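Side-chain contacts in CG8862 (Drosophila melanogaster, PDB 3ISM), which probably cleaves DNA and RNA as a magnesium-dependent mitochondrial endonuclease of the DNA/RNA non-specific family: residues S42-R45 with P50-V53; A125-Q130 with T188-V193; Y162-E167 with S172-E177. All blocks are in the same frame, centred on the assembly; numbering follows the deposited sequence.

The three contacts illustrate how a nuclease fold links its central sheet, its metal site and its dimer edge. Interactions 1 and 2 have centres 14 Å apart and both reach the large mixed sheet; they meet where His51 O lies 3.6 Å from Tyr191 OH. Interaction 2 is nearest the metal site, with the side chain of Gln127 about 4 Å from a bound magnesium ion, whereas that of Pro50 in interaction 1 is about 12 Å from it. Interaction 3, nested in the loop that interaction 2 closes, is away from the annotated sites. Its Leu163 N probably forms a hydrogen bond to Thr188 OG1 of interaction 2, at 2.9 Å.

Interaction 1 (S42-R45 with P50-V53); sequences SYDR and PHWV
Ser42 and Trp52 form an antiparallel hydrogen-bonded pair in the hairpin of strands 40-44 and 49-57, and the register slips by one residue beside them because His51 and Trp52 both face Ser42: a classic beta bulge. Ser42 N gives a straight bond to Trp52 O at 2.9 Å. In return, Ser42 O takes two donors, a bent bond from His51 N at 2.7 Å and a weak one from Trp52 N at 3.4 Å.

The bulge turns two rings onto the neighbouring strand. Ser42 lays its CB over one face of the Trp52 indole, toward the rim, with CB 3.2 Å from CE2 and directed at the five-membered ring in a CH-pi contact. Because OG swings opposite the backbone N (chi1 166°), it leaves that indole face to CB and reaches the edge of the His51 ring, close to CD2. Asp31 O also accepts a hydrogen bond from this hydroxyl.

The imidazole of His51 lies under Asp44, whose CB sits over the ring centre, 3.5 Å from the centroid. Beyond CB the carboxylate runs out past the CE1 rim, still nearly parallel to the ring (planes 12° apart) in an offset stack, with Asp44 CG 3.3 Å from His51 CE1. No hydrogen bond is made here; His51 NE2 is bonded instead to Asp31 OD2. Two carboxylates so near one imidazole would probably favour its protonated form. Asp44 OD2 is held by Asn47 ND2 and by a water that also donates to Pro50 O, so the strands are joined by solvent here as well as by backbone. At the indole end a second water makes a separate bridge, donating to Ser42 OG at 2.7 Å and accepting from Trp52 NE1 at 2.9 Å.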
loop_
_atom_site.group_PDB
_atom_site.type_symbol
_atom_site.label_atom_id
_atom_site.label_comp_id
_atom_site.label_asym_id
_atom_site.label_seq_id
_atom_site.Cartn_x
_atom_site.Cartn_y
_atom_site.Cartn_z
ATOM N N SER B 42 -1.287 -15.154 0.179
ATOM C CA SER B 42 -1.642 -14.081 -0.736
ATOM C C SER B 42 -0.415 -13.186 -0.847
ATOM O O SER B 42 0.093 -12.712 0.167
ATOM C CB SER B 42 -2.845 -13.308 -0.217
ATOM O OG SER B 42 -3.039 -12.067 -0.886
ATOM N N TYR B 43 0.091 -13.011 -2.072
ATOM C CA TYR B 43 1.360 -12.309 -2.283
ATOM C C TYR B 43 1.128 -10.866 -2.725
ATOM O O TYR B 43 0.325 -10.604 -3.638
ATOM C CB TYR B 43 2.215 -13.020 -3.336
ATOM C CG TYR B 43 3.636 -12.502 -3.412
ATOM C CD1 TYR B 43 4.513 -12.650 -2.326
ATOM C CD2 TYR B 43 4.104 -11.848 -4.555
ATOM C CE1 TYR B 43 5.832 -12.169 -2.393
ATOM C CE2 TYR B 43 5.416 -11.362 -4.634
ATOM C CZ TYR B 43 6.274 -11.536 -3.544
ATOM O OH TYR B 43 7.575 -11.090 -3.610
ATOM N N ASP B 44 1.834 -9.947 -2.082
ATOM C CA ASP B 44 1.750 -8.527 -2.428
ATOM C C ASP B 44 2.900 -8.212 -3.391
ATOM O O ASP B 44 4.036 -8.017 -2.958
ATOM C CB ASP B 44 1.837 -7.684 -1.149
ATOM C CG ASP B 44 1.659 -6.193 -1.398
ATOM O OD1 ASP B 44 1.635 -5.778 -2.572
ATOM O OD2 ASP B 44 1.525 -5.436 -0.405
ATOM N N ARG B 45 2.599 -8.213 -4.693
ATOM C CA ARG B 45 3.604 -7.976 -5.739
ATOM C C ARG B 45 4.280 -6.599 -5.679
ATOM O O ARG B 45 5.428 -6.462 -6.085
ATOM C CB ARG B 45 3.015 -8.200 -7.126
ATOM C CG ARG B 45 2.726 -9.669 -7.418
ATOM C CD ARG B 45 2.058 -9.843 -8.772
ATOM N NE ARG B 45 0.722 -9.251 -8.816
ATOM C CZ ARG B 45 0.027 -9.059 -9.942
ATOM N NH1 ARG B 45 0.549 -9.389 -11.119
ATOM N NH2 ARG B 45 -1.192 -8.544 -9.892
ATOM N N PRO B 50 4.233 -11.141 1.601
ATOM C CA PRO B 50 2.808 -11.490 1.580
ATOM C C PRO B 50 1.865 -10.326 1.944
ATOM O O PRO B 50 2.253 -9.430 2.675
ATOM C CB PRO B 50 2.697 -12.576 2.668
ATOM C CG PRO B 50 4.068 -13.121 2.821
ATOM C CD PRO B 50 4.982 -11.943 2.592
ATOM N N HIS B 51 0.645 -10.342 1.421
ATOM C CA HIS B 51 -0.447 -9.631 2.092
ATOM C C HIS B 51 -0.772 -10.395 3.383
ATOM O O HIS B 51 -0.952 -9.794 4.417
ATOM C CB HIS B 51 -1.713 -9.603 1.247
ATOM C CG HIS B 51 -1.640 -8.713 0.041
ATOM N ND1 HIS B 51 -1.555 -7.340 0.131
ATOM C CD2 HIS B 51 -1.710 -9.001 -1.286
ATOM C CE1 HIS B 51 -1.561 -6.818 -1.088
ATOM N NE2 HIS B 51 -1.646 -7.807 -1.966
ATOM N N TRP B 52 -0.891 -11.718 3.282
ATOM C CA TRP B 52 -1.253 -12.577 4.414
ATOM C C TRP B 52 -0.869 -14.023 4.120
ATOM O O TRP B 52 -0.666 -14.410 2.949
ATOM C CB TRP B 52 -2.763 -12.496 4.756
ATOM C CG TRP B 52 -3.727 -12.746 3.605
ATOM C CD1 TRP B 52 -4.332 -11.802 2.832
ATOM C CD2 TRP B 52 -4.218 -14.015 3.136
ATOM N NE1 TRP B 52 -5.146 -12.394 1.890
ATOM C CE2 TRP B 52 -5.097 -13.753 2.057
ATOM C CE3 TRP B 52 -3.990 -15.340 3.504
ATOM C CZ2 TRP B 52 -5.741 -14.771 1.347
ATOM C CZ3 TRP B 52 -4.642 -16.362 2.789
ATOM C CH2 TRP B 52 -5.489 -16.065 1.721
ATOM N N VAL B 53 -0.726 -14.815 5.184
ATOM C CA VAL B 53 -0.717 -16.260 5.030
ATOM C C VAL B 53 -1.796 -16.839 5.963
ATOM O O VAL B 53 -2.210 -16.177 6.931
ATOM C CB VAL B 53 0.657 -16.895 5.356
ATOM C CG1 VAL B 53 1.741 -16.379 4.439
ATOM C CG2 VAL B 53 1.030 -16.658 6.823
HETATM O O HOH W 1 -5.370 -10.725 -0.464
HETATM O O HOH W 2 1.915 -6.531 2.235
#

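Interaction 2 (A125-Q130 with T188-V193)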
loop_
_atom_site.group_PDB
_atom_site.type_symbol
_atom_site.label_atom_id
_atom_site.label_comp_id
_atom_site.label_asym_id
_atom_site.label_seq_id
_atom_site.Cartn_x
_atom_site.Cartn_y
_atom_site.Cartn_z
ATOM N N ALA B 125 9.110 -11.622 5.058
ATOM C CA ALA B 125 9.133 -10.162 5.136
ATOM C C ALA B 125 10.283 -9.731 6.031
ATOM O O ALA B 125 10.670 -10.471 6.951
ATOM C CB ALA B 125 7.800 -9.587 5.651
ATOM N N PRO B 126 10.869 -8.556 5.738
ATOM C CA PRO B 126 11.955 -8.049 6.570
ATOM C C PRO B 126 11.485 -7.825 7.992
ATOM O O PRO B 126 10.535 -7.079 8.235
ATOM C CB PRO B 126 12.347 -6.722 5.888
ATOM C CG PRO B 126 11.927 -6.915 4.473
ATOM C CD PRO B 126 10.627 -7.691 4.577
ATOM N N GLN B 127 12.144 -8.507 8.916
ATOM C CA GLN B 127 11.877 -8.345 10.333
ATOM C C GLN B 127 13.177 -8.059 11.057
ATOM O O GLN B 127 14.219 -8.632 10.711
ATOM C CB GLN B 127 11.248 -9.613 10.902
ATOM C CG GLN B 127 9.906 -9.968 10.267
ATOM C CD GLN B 127 9.230 -11.123 10.966
ATOM O OE1 GLN B 127 9.867 -12.115 11.297
ATOM N NE2 GLN B 127 7.928 -10.992 11.207
ATOM N N VAL B 128 13.109 -7.169 12.049
ATOM C CA VAL B 128 14.175 -7.028 13.052
ATOM C C VAL B 128 14.503 -8.406 13.630
ATOM O O VAL B 128 13.601 -9.190 13.940
ATOM C CB VAL B 128 13.729 -6.047 14.172
ATOM C CG1 VAL B 128 14.710 -6.014 15.334
ATOM C CG2 VAL B 128 13.533 -4.639 13.585
ATOM N N GLY B 129 15.793 -8.708 13.746
ATOM C CA GLY B 129 16.243 -10.014 14.185
ATOM C C GLY B 129 16.192 -10.211 15.688
ATOM O O GLY B 129 15.186 -10.675 16.221
ATOM N N GLN B 130 17.308 -9.897 16.345
ATOM C CA GLN B 130 17.406 -9.857 17.796
ATOM C C GLN B 130 16.365 -8.893 18.339
ATOM O O GLN B 130 16.275 -7.738 17.891
ATOM C CB GLN B 130 18.796 -9.380 18.216
ATOM C CG GLN B 130 19.889 -10.423 18.088
ATOM C CD GLN B 130 21.266 -9.858 18.396
ATOM O OE1 GLN B 130 21.709 -9.848 19.550
ATOM N NE2 GLN B 130 21.961 -9.398 17.356
ATOM N N THR B 188 5.789 -1.946 9.208
ATOM C CA THR B 188 5.915 -1.237 10.484
ATOM C C THR B 188 5.533 -2.188 11.637
ATOM O O THR B 188 6.031 -2.059 12.741
ATOM C CB THR B 188 5.006 0.034 10.535
ATOM O OG1 THR B 188 3.614 -0.352 10.558
ATOM C CG2 THR B 188 5.269 0.925 9.337
ATOM N N HIS B 189 4.633 -3.128 11.346
ATOM C CA HIS B 189 4.021 -4.013 12.359
ATOM C C HIS B 189 3.622 -5.321 11.678
ATOM O O HIS B 189 3.543 -5.387 10.457
ATOM C CB HIS B 189 2.737 -3.398 12.952
ATOM C CG HIS B 189 2.934 -2.122 13.720
ATOM N ND1 HIS B 189 3.174 -0.909 13.105
ATOM C CD2 HIS B 189 2.841 -1.854 15.046
ATOM C CE1 HIS B 189 3.271 0.040 14.021
ATOM N NE2 HIS B 189 3.075 -0.508 15.209
ATOM N N PHE B 190 3.349 -6.350 12.480
ATOM C CA PHE B 190 2.761 -7.592 11.993
ATOM C C PHE B 190 1.602 -8.001 12.901
ATOM O O PHE B 190 1.567 -7.626 14.048
ATOM C CB PHE B 190 3.814 -8.707 11.955
ATOM C CG PHE B 190 4.936 -8.457 10.989
ATOM C CD1 PHE B 190 4.827 -8.859 9.663
ATOM C CD2 PHE B 190 6.113 -7.836 11.412
ATOM C CE1 PHE B 190 5.864 -8.618 8.758
ATOM C CE2 PHE B 190 7.161 -7.601 10.520
ATOM C CZ PHE B 190 7.034 -7.989 9.186
ATOM N N TYR B 191 0.653 -8.773 12.390
ATOM C CA TYR B 191 -0.464 -9.247 13.215
ATOM C C TYR B 191 -0.570 -10.758 13.134
ATOM O O TYR B 191 -0.082 -11.365 12.186
ATOM C CB TYR B 191 -1.815 -8.655 12.755
ATOM C CG TYR B 191 -2.156 -8.994 11.323
ATOM C CD1 TYR B 191 -2.672 -10.246 10.970
ATOM C CD2 TYR B 191 -1.943 -8.067 10.316
ATOM C CE1 TYR B 191 -2.940 -10.563 9.651
ATOM C CE2 TYR B 191 -2.222 -8.357 9.000
ATOM C CZ TYR B 191 -2.710 -9.601 8.677
ATOM O OH TYR B 191 -2.969 -9.866 7.369
ATOM N N LYS B 192 -1.246 -11.339 14.121
ATOM C CA LYS B 192 -1.789 -12.689 14.020
ATOM C C LYS B 192 -3.217 -12.623 14.513
ATOM O O LYS B 192 -3.483 -12.103 15.594
ATOM C CB LYS B 192 -0.999 -13.693 14.862
ATOM C CG LYS B 192 0.329 -14.115 14.230
ATOM C CD LYS B 192 0.956 -15.251 15.030
ATOM C CE LYS B 192 2.347 -15.641 14.503
ATOM N NZ LYS B 192 2.272 -16.297 13.170
ATOM N N VAL B 193 -4.136 -13.140 13.712
ATOM C CA VAL B 193 -5.527 -13.229 14.112
ATOM C C VAL B 193 -5.884 -14.709 14.108
ATOM O O VAL B 193 -5.696 -15.387 13.108
ATOM C CB VAL B 193 -6.469 -12.373 13.198
ATOM C CG1 VAL B 193 -7.933 -12.520 13.652
ATOM C CG2 VAL B 193 -6.061 -10.898 13.240
#
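Gln127 and Phe190 meet because both set CG opposite the backbone carbonyl carbon, with chi1 near -63° in each. From there the glutamine chain runs out extended and comes in over the rim of the phenyl ring, while the phenylalanine drives its ring toward strand 124-127. Gln127 CG lies 3.6 Å from Phe190 CE2, and the terminal amide reaches over the centre of the same face. That amide is nearly upright, the two planes 85° apart, so it stands on the ring on its edge and does not lie flat.

The rim of the phenyl ring is met by different chemistry. Ala125 CB approaches the edge, 3.8 Å from Phe190 CE1, as the one purely apolar side-chain pair of the contact. Pro126 O lies in the ring plane, 3.7 Å from Phe190 CZ, where the slightly positive C-H edge suits a carbonyl oxygen. This oxygen is also a hydrogen-bond acceptor for Asn212 ND2, whose OD1 takes Val128 N; Asn212 thus fixes the backbone beside the ring.

No hydrogen bond joins the two segments, and their strands pass at 109° with axes 9.6 Å apart, which makes this packing between two sheets. Strand 124-127 pairs with strand 98-101, and with the helices that follow it is consistent with the beta-beta-alpha core of His-Me finger nucleases. Phe190, on strand 189-197 of the large sheet, also touches Pro160 of strand 153-161. Gln127 packs on Trp137 of helix 136-146 and comes about 3 Å from the side chain of the magnesium ligand Asn133 in helix 129-133, so the contact joins the large sheet to the metal-binding unit.

Interaction 3 (Y162-E167 with S172-E177)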
loop_
_atom_site.group_PDB
_atom_site.type_symbol
_atom_site.label_atom_id
_atom_site.label_comp_id
_atom_site.label_asym_id
_atom_site.label_seq_id
_atom_site.Cartn_x
_atom_site.Cartn_y
_atom_site.Cartn_z
ATOM N N TYR B 162 1.298 -1.485 7.708
ATOM C CA TYR B 162 2.086 -0.309 7.404
ATOM C C TYR B 162 1.295 0.858 7.987
ATOM O O TYR B 162 0.471 1.474 7.296
ATOM C CB TYR B 162 2.277 -0.175 5.886
ATOM C CG TYR B 162 2.706 -1.466 5.184
ATOM C CD1 TYR B 162 4.051 -1.730 4.930
ATOM C CD2 TYR B 162 1.759 -2.409 4.774
ATOM C CE1 TYR B 162 4.439 -2.899 4.304
ATOM C CE2 TYR B 162 2.136 -3.579 4.149
ATOM C CZ TYR B 162 3.478 -3.824 3.929
ATOM O OH TYR B 162 3.862 -4.986 3.303
ATOM N N LEU B 163 1.527 1.136 9.268
ATOM C CA LEU B 163 0.662 2.027 10.062
ATOM C C LEU B 163 1.178 3.458 10.082
ATOM O O LEU B 163 2.383 3.670 10.111
ATOM C CB LEU B 163 0.512 1.515 11.506
ATOM C CG LEU B 163 -0.018 0.089 11.732
ATOM C CD1 LEU B 163 -0.297 -0.153 13.225
ATOM C CD2 LEU B 163 -1.264 -0.134 10.917
ATOM N N PRO B 164 0.261 4.434 10.020
ATOM C CA PRO B 164 0.586 5.866 10.017
ATOM C C PRO B 164 1.119 6.373 11.335
ATOM O O PRO B 164 0.893 5.756 12.358
ATOM C CB PRO B 164 -0.764 6.534 9.750
ATOM C CG PRO B 164 -1.788 5.528 10.245
ATOM C CD PRO B 164 -1.194 4.201 9.875
ATOM N N HIS B 165 1.813 7.503 11.296
ATOM C CA HIS B 165 2.214 8.212 12.499
ATOM C C HIS B 165 1.966 9.689 12.208
ATOM O O HIS B 165 1.852 10.092 11.042
ATOM C CB HIS B 165 3.702 7.981 12.804
ATOM C CG HIS B 165 4.608 8.430 11.698
ATOM N ND1 HIS B 165 4.856 7.660 10.585
ATOM C CD2 HIS B 165 5.283 9.586 11.510
ATOM C CE1 HIS B 165 5.667 8.308 9.771
ATOM N NE2 HIS B 165 5.935 9.485 10.304
ATOM N N LYS B 166 1.894 10.489 13.258
ATOM C CA LYS B 166 1.754 11.934 13.114
ATOM C C LYS B 166 3.115 12.597 12.979
ATOM O O LYS B 166 4.097 12.129 13.560
ATOM C CB LYS B 166 1.014 12.522 14.320
ATOM C CG LYS B 166 -0.497 12.281 14.298
ATOM C CD LYS B 166 -1.151 12.811 15.579
ATOM C CE LYS B 166 -1.056 14.342 15.677
ATOM N NZ LYS B 166 -1.218 14.825 17.085
ATOM N N GLU B 167 3.173 13.682 12.204
ATOM C CA GLU B 167 4.394 14.472 12.074
ATOM C C GLU B 167 4.214 15.914 12.562
ATOM O O GLU B 167 3.112 16.303 12.951
ATOM C CB GLU B 167 4.957 14.375 10.649
ATOM C CG GLU B 167 5.443 12.961 10.344
ATOM C CD GLU B 167 6.382 12.850 9.161
ATOM O OE1 GLU B 167 6.595 13.861 8.452
ATOM O OE2 GLU B 167 6.901 11.728 8.932
ATOM N N SER B 172 -0.754 13.133 9.108
ATOM C CA SER B 172 -0.411 11.728 9.320
ATOM C C SER B 172 0.197 11.153 8.052
ATOM O O SER B 172 -0.201 11.515 6.940
ATOM C CB SER B 172 -1.639 10.898 9.726
ATOM O OG SER B 172 -2.087 11.199 11.040
ATOM N N TYR B 173 1.171 10.267 8.225
ATOM C CA TYR B 173 1.948 9.710 7.125
ATOM C C TYR B 173 2.224 8.251 7.393
ATOM O O TYR B 173 2.474 7.871 8.527
ATOM C CB TYR B 173 3.312 10.413 6.999
ATOM C CG TYR B 173 3.213 11.869 6.635
ATOM C CD1 TYR B 173 3.125 12.851 7.620
ATOM C CD2 TYR B 173 3.201 12.266 5.296
ATOM C CE1 TYR B 173 3.026 14.203 7.274
ATOM C CE2 TYR B 173 3.105 13.602 4.943
ATOM C CZ TYR B 173 3.011 14.561 5.925
ATOM O OH TYR B 173 2.926 15.891 5.555
ATOM N N VAL B 174 2.184 7.442 6.350
ATOM C CA VAL B 174 2.742 6.110 6.413
ATOM C C VAL B 174 4.171 6.206 5.858
ATOM O O VAL B 174 4.377 6.732 4.755
ATOM C CB VAL B 174 1.926 5.115 5.564
ATOM C CG1 VAL B 174 2.675 3.753 5.406
ATOM C CG2 VAL B 174 0.519 4.920 6.162
ATOM N N LYS B 175 5.153 5.711 6.610
ATOM C CA LYS B 175 6.510 5.633 6.067
ATOM C C LYS B 175 7.193 4.296 6.364
ATOM O O LYS B 175 7.130 3.796 7.483
ATOM C CB LYS B 175 7.345 6.796 6.573
ATOM C CG LYS B 175 8.645 7.010 5.822
ATOM C CD LYS B 175 9.474 8.029 6.536
ATOM C CE LYS B 175 10.713 8.368 5.748
ATOM N NZ LYS B 175 11.559 9.321 6.520
ATOM N N TYR B 176 7.842 3.710 5.366
ATOM C CA TYR B 176 8.587 2.471 5.607
ATOM C C TYR B 176 9.761 2.345 4.661
ATOM O O TYR B 176 9.716 2.832 3.532
ATOM C CB TYR B 176 7.687 1.236 5.525
ATOM C CG TYR B 176 6.846 1.161 4.276
ATOM C CD1 TYR B 176 5.579 1.749 4.234
ATOM C CD2 TYR B 176 7.334 0.552 3.124
ATOM C CE1 TYR B 176 4.813 1.709 3.097
ATOM C CE2 TYR B 176 6.573 0.501 1.973
ATOM C CZ TYR B 176 5.305 1.074 1.968
ATOM O OH TYR B 176 4.529 1.026 0.830
ATOM N N GLU B 177 10.818 1.707 5.160
ATOM C CA GLU B 177 12.017 1.443 4.400
ATOM C C GLU B 177 11.687 0.374 3.383
ATOM O O GLU B 177 10.832 -0.492 3.626
ATOM C CB GLU B 177 13.172 1.008 5.328
ATOM C CG GLU B 177 14.483 0.736 4.584
ATOM C CD GLU B 177 15.676 0.388 5.471
ATOM O OE1 GLU B 177 15.582 0.410 6.723
ATOM O OE2 GLU B 177 16.732 0.082 4.888
HETATM O O HOH W 3 4.521 5.196 9.479
#
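Glu167 runs obliquely past the CD1-CE1 side of the Tyr173 ring, keeping to that side as far as CD before its two oxygens find different partners. With CG opposite the carbonyl carbon (chi1 -67°) the chain crosses the tyrosine at about a right angle: CB lies 3.9 Å from Tyr173 CD1, and CG and CD both approach that carbon at 3.6 Å. The carboxylate is tilted 37° to the ring. OE1 stays near Tyr173 CD1 and CE1 and, across the subunit interface, forms a salt bridge with Lys175 NZ of the second subunit. OE2 offers its anti lone pair to His165 NE2 at 2.8 Å, which ties the histidine down at one end.

At the other end of that imidazole, ND1 meets a water at 2.7 Å in the ring plane; this water also donates to Leu163 O and accepts from Lys175 N, joining the loop at Leu163 to the strand at Lys175, beyond the paired residues. His165 N donates to Tyr173 O and Tyr173 N to His165 O, both at 2.9 Å. Further along, the edge of Tyr162 points at the face of Tyr176 in an edge-to-face pair, centroids 5.0 Å apart and planes at 51°, while Val174 packs on Tyr162 CB and Pro164. The whole is a short antiparallel beta hairpin whose strand 172-179 pairs with a strand of the second subunit, so that the sheet continues across the dimer interface.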